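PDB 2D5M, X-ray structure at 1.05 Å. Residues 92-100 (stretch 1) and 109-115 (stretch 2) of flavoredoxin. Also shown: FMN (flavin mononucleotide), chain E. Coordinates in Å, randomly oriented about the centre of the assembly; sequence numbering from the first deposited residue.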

# COMPACT_ATOMS: atom_id res chain seq x y z
N LYS A 92 -22.04 -11.76 -5.24
CA LYS A 92 -21.98 -10.52 -4.50
C LYS A 92 -22.38 -9.32 -5.33
O LYS A 92 -22.84 -8.31 -4.79
CB LYS A 92 -20.57 -10.29 -3.94
CG LYS A 92 -20.07 -11.30 -2.98
CD LYS A 92 -18.67 -10.94 -2.47
CE LYS A 92 -17.94 -12.18 -2.08
NZ LYS A 92 -16.54 -11.96 -1.68
N PHE A 93 -22.18 -9.39 -6.67
CA PHE A 93 -22.66 -8.29 -7.51
C PHE A 93 -24.18 -8.19 -7.43
O PHE A 93 -24.74 -7.08 -7.34
CB PHE A 93 -22.21 -8.48 -8.96
CG PHE A 93 -20.74 -8.18 -9.19
CD1 PHE A 93 -20.36 -6.90 -9.57
CD2 PHE A 93 -19.77 -9.15 -9.03
CE1 PHE A 93 -19.04 -6.59 -9.81
CE2 PHE A 93 -18.42 -8.82 -9.27
CZ PHE A 93 -18.08 -7.56 -9.69
N ALA A 94 -24.87 -9.33 -7.45
CA ALA A 94 -26.29 -9.34 -7.29
C ALA A 94 -26.68 -8.84 -5.93
O ALA A 94 -27.59 -8.04 -5.77
CB ALA A 94 -26.88 -10.77 -7.49
N SER A 95 -26.01 -9.30 -4.87
CA SER A 95 -26.36 -8.88 -3.52
C SER A 95 -26.19 -7.37 -3.32
O SER A 95 -26.99 -6.74 -2.62
CB SER A 95 -25.46 -9.57 -2.49
OG SER A 95 -25.68 -10.96 -2.59
N LEU A 96 -25.14 -6.81 -3.90
CA LEU A 96 -24.76 -5.40 -3.70
C LEU A 96 -25.38 -4.47 -4.69
O LEU A 96 -25.24 -3.26 -4.56
CB LEU A 96 -23.24 -5.30 -3.70
CG LEU A 96 -22.55 -5.94 -2.49
CD1 LEU A 96 -21.04 -5.99 -2.68
CD2 LEU A 96 -22.91 -5.25 -1.21
N GLY A 97 -26.02 -5.01 -5.74
CA GLY A 97 -26.55 -4.18 -6.82
C GLY A 97 -25.47 -3.46 -7.61
O GLY A 97 -25.64 -2.31 -8.00
N LEU A 98 -24.34 -4.10 -7.83
CA LEU A 98 -23.24 -3.58 -8.61
C LEU A 98 -23.08 -4.32 -9.92
O LEU A 98 -23.64 -5.43 -10.09
CB LEU A 98 -21.93 -3.71 -7.77
CG LEU A 98 -21.91 -2.92 -6.49
CD1 LEU A 98 -20.63 -3.21 -5.71
CD2 LEU A 98 -21.98 -1.45 -6.72
N THR A 99 -22.33 -3.75 -10.82
CA THR A 99 -22.25 -4.23 -12.22
C THR A 99 -20.91 -4.88 -12.48
O THR A 99 -19.86 -4.20 -12.40
CB THR A 99 -22.42 -3.06 -13.18
OG1 THR A 99 -23.67 -2.38 -12.92
CG2 THR A 99 -22.47 -3.51 -14.63
N PRO A 100 -20.89 -6.16 -12.85
CA PRO A 100 -19.64 -6.83 -13.19
C PRO A 100 -19.32 -6.60 -14.67
O PRO A 100 -19.96 -7.21 -15.56
CB PRO A 100 -19.95 -8.30 -12.88
CG PRO A 100 -21.43 -8.42 -13.17
CD PRO A 100 -22.05 -7.09 -12.87
N PRO A 109 -13.89 -9.66 -14.39
CA PRO A 109 -14.76 -8.50 -14.32
C PRO A 109 -14.19 -7.42 -13.39
O PRO A 109 -13.48 -7.78 -12.44
CB PRO A 109 -16.03 -9.04 -13.70
CG PRO A 109 -15.49 -10.07 -12.72
CD PRO A 109 -14.25 -10.64 -13.38
N TYR A 110 -14.57 -6.17 -13.63
CA TYR A 110 -14.33 -5.10 -12.66
C TYR A 110 -15.68 -4.51 -12.25
O TYR A 110 -16.73 -4.82 -12.82
CB TYR A 110 -13.37 -4.06 -13.15
CG TYR A 110 -13.77 -3.28 -14.37
CD1 TYR A 110 -14.49 -2.12 -14.28
CD2 TYR A 110 -13.41 -3.68 -15.65
CE1 TYR A 110 -14.86 -1.37 -15.41
CE2 TYR A 110 -13.74 -2.94 -16.76
CZ TYR A 110 -14.48 -1.81 -16.63
OH TYR A 110 -14.80 -1.05 -17.75
N VAL A 111 -15.65 -3.62 -11.25
CA VAL A 111 -16.87 -3.04 -10.71
C VAL A 111 -17.20 -1.76 -11.48
O VAL A 111 -16.48 -0.75 -11.35
CB VAL A 111 -16.78 -2.75 -9.21
CG1 VAL A 111 -18.13 -2.25 -8.74
CG2 VAL A 111 -16.34 -3.98 -8.44
N GLY A 112 -18.25 -1.76 -12.25
CA GLY A 112 -18.52 -0.62 -13.13
C GLY A 112 -18.77 0.67 -12.41
O GLY A 112 -18.45 1.75 -12.91
N GLU A 113 -19.37 0.61 -11.23
CA GLU A 113 -19.74 1.79 -10.50
C GLU A 113 -18.56 2.51 -9.89
O GLU A 113 -18.70 3.67 -9.47
CB GLU A 113 -20.72 1.43 -9.36
CG GLU A 113 -22.10 1.01 -9.80
CD GLU A 113 -22.24 -0.32 -10.43
OE1 GLU A 113 -21.34 -1.18 -10.31
OE2 GLU A 113 -23.31 -0.55 -11.04
N PHE A 114 -17.42 1.81 -9.73
CA PHE A 114 -16.27 2.42 -9.06
C PHE A 114 -15.53 3.35 -10.02
O PHE A 114 -15.58 3.18 -11.22
CB PHE A 114 -15.35 1.37 -8.50
CG PHE A 114 -15.88 0.58 -7.32
CD1 PHE A 114 -17.18 0.68 -6.83
CD2 PHE A 114 -15.02 -0.29 -6.66
CE1 PHE A 114 -17.62 -0.11 -5.78
CE2 PHE A 114 -15.46 -1.06 -5.62
CZ PHE A 114 -16.75 -1.00 -5.18
N PRO A 115 -14.83 4.33 -9.46
CA PRO A 115 -14.22 5.35 -10.31
C PRO A 115 -13.00 4.89 -11.07
O PRO A 115 -12.57 5.52 -12.07
CB PRO A 115 -13.86 6.43 -9.30
CG PRO A 115 -13.64 5.70 -7.98
CD PRO A 115 -14.75 4.70 -8.05
N1 FMN E . -8.18 -11.47 2.56
C2 FMN E . -7.01 -11.82 1.94
O2 FMN E . -6.78 -13.00 1.64
N3 FMN E . -6.07 -10.83 1.67
C4 FMN E . -6.19 -9.50 2.01
O4 FMN E . -5.29 -8.68 1.74
C4A FMN E . -7.38 -9.14 2.70
N5 FMN E . -7.54 -7.87 3.12
C5A FMN E . -8.78 -7.55 3.63
C6 FMN E . -8.99 -6.21 4.06
C7 FMN E . -10.21 -5.76 4.55
C7M FMN E . -10.41 -4.35 5.04
C8 FMN E . -11.30 -6.72 4.58
C8M FMN E . -12.67 -6.23 5.03
C9 FMN E . -11.08 -8.04 4.24
C9A FMN E . -9.86 -8.48 3.77
N10 FMN E . -9.57 -9.82 3.43
C10 FMN E . -8.37 -10.15 2.85
C1' FMN E . -10.61 -10.87 3.64
C2' FMN E . -11.32 -11.25 2.34
O2' FMN E . -11.77 -10.11 1.60
C3' FMN E . -12.54 -12.11 2.70
O3' FMN E . -12.04 -13.36 3.21
C4' FMN E . -13.50 -12.35 1.54
O4' FMN E . -14.73 -12.84 2.14
C5' FMN E . -13.01 -13.33 0.54
O5' FMN E . -14.05 -13.48 -0.49
P FMN E . -14.04 -14.71 -1.52
O1P FMN E . -14.09 -16.01 -0.71
O2P FMN E . -12.80 -14.67 -2.38
O3P FMN E . -15.32 -14.44 -2.28

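Stretch 1 begins as a helix, residues 92-96, and leaves it at Gly97. Within the helix, Leu96 N donates to Lys92 O at 2.9 Å. Leu98 N donates to Phe93 O at 3.0 Å, and this bond ties the residue after Gly97 back to the helix. Gly97 is the first residue to leave helical geometry, and it does so with positive phi, 65°. Positive phi by itself favours glycine, which has no CB to strain the backbone. The chain then runs extended through Thr99 to Pro100. Stretch 2 starts as a strand, residues 109-111, and continues into a type I turn from Val111 to Phe114. The turn is closed by Phe114 N donating to Val111 O at 3.2 Å.

The backbones meet as a short antiparallel pairing. Pro100 and Val111 form a non-hydrogen-bonded bridge pair, with their CA atoms 5.3 Å apart and their side chains on the same face of the sheet. Proline has no amide hydrogen to give, but none is needed at this position. Next to the bridge, Gly112 N donates to Thr99 O at 2.9 Å, with a nearly straight N-H...O angle of 170°. Thr99 O also lies 3.2 Å from Tyr110 O; both are acceptors, so this is proximity without a hydrogen bond. Tyr110 O instead receives a CA-H...O contact from Pro100 CA, at 3.6 Å. Gly112 has no side chain, and an ideal CB there would point toward stretch 1 and sit 3.5 Å from Thr99 CB. The CA atoms of Thr99 and Gly112 are 5.3 Å apart.

The polar side-chain contact is a two-point grip by Glu113 on Thr99. Thr99 N donates to Glu113 OE1 at 2.8 Å, and Thr99 OG1 donates to Glu113 OE2 at 2.6 Å. One carboxylate thus takes a backbone amide and a hydroxyl of the same residue. The CA-to-CB bond of Glu113 points toward stretch 1. Its chi angles, m then p, fold the side chain so that the carboxylate reaches both donors. Glu113 OE1 also packs 3.5 Å from Leu98 CA.

Apolar side chains fill in beside these bonds. The side chain of Val111 meets two apolar side chains of stretch 1: Phe93 CE1 is 4.0 Å from Val111 CG2, and Leu98 CD1 is 4.0 Å from Val111 CG1. Leu98 CD1 also approaches the ring of Phe114, at 4.3 Å from CE1. All four residues are buried, so the contacts keep hydrocarbon surface away from solvent. Farther along the strands, Pro100 CB and Pro109 CB touch at 4.1 Å. Together the stretches bury 387 Å², both sides summed.

Lys92 takes no part in this interface. It serves the flavin: its NZ donates to FMN O3P at 2.8 Å, with a weak bond to FMN O5' at 3.2 Å. The ammonium group suits the negative phosphate.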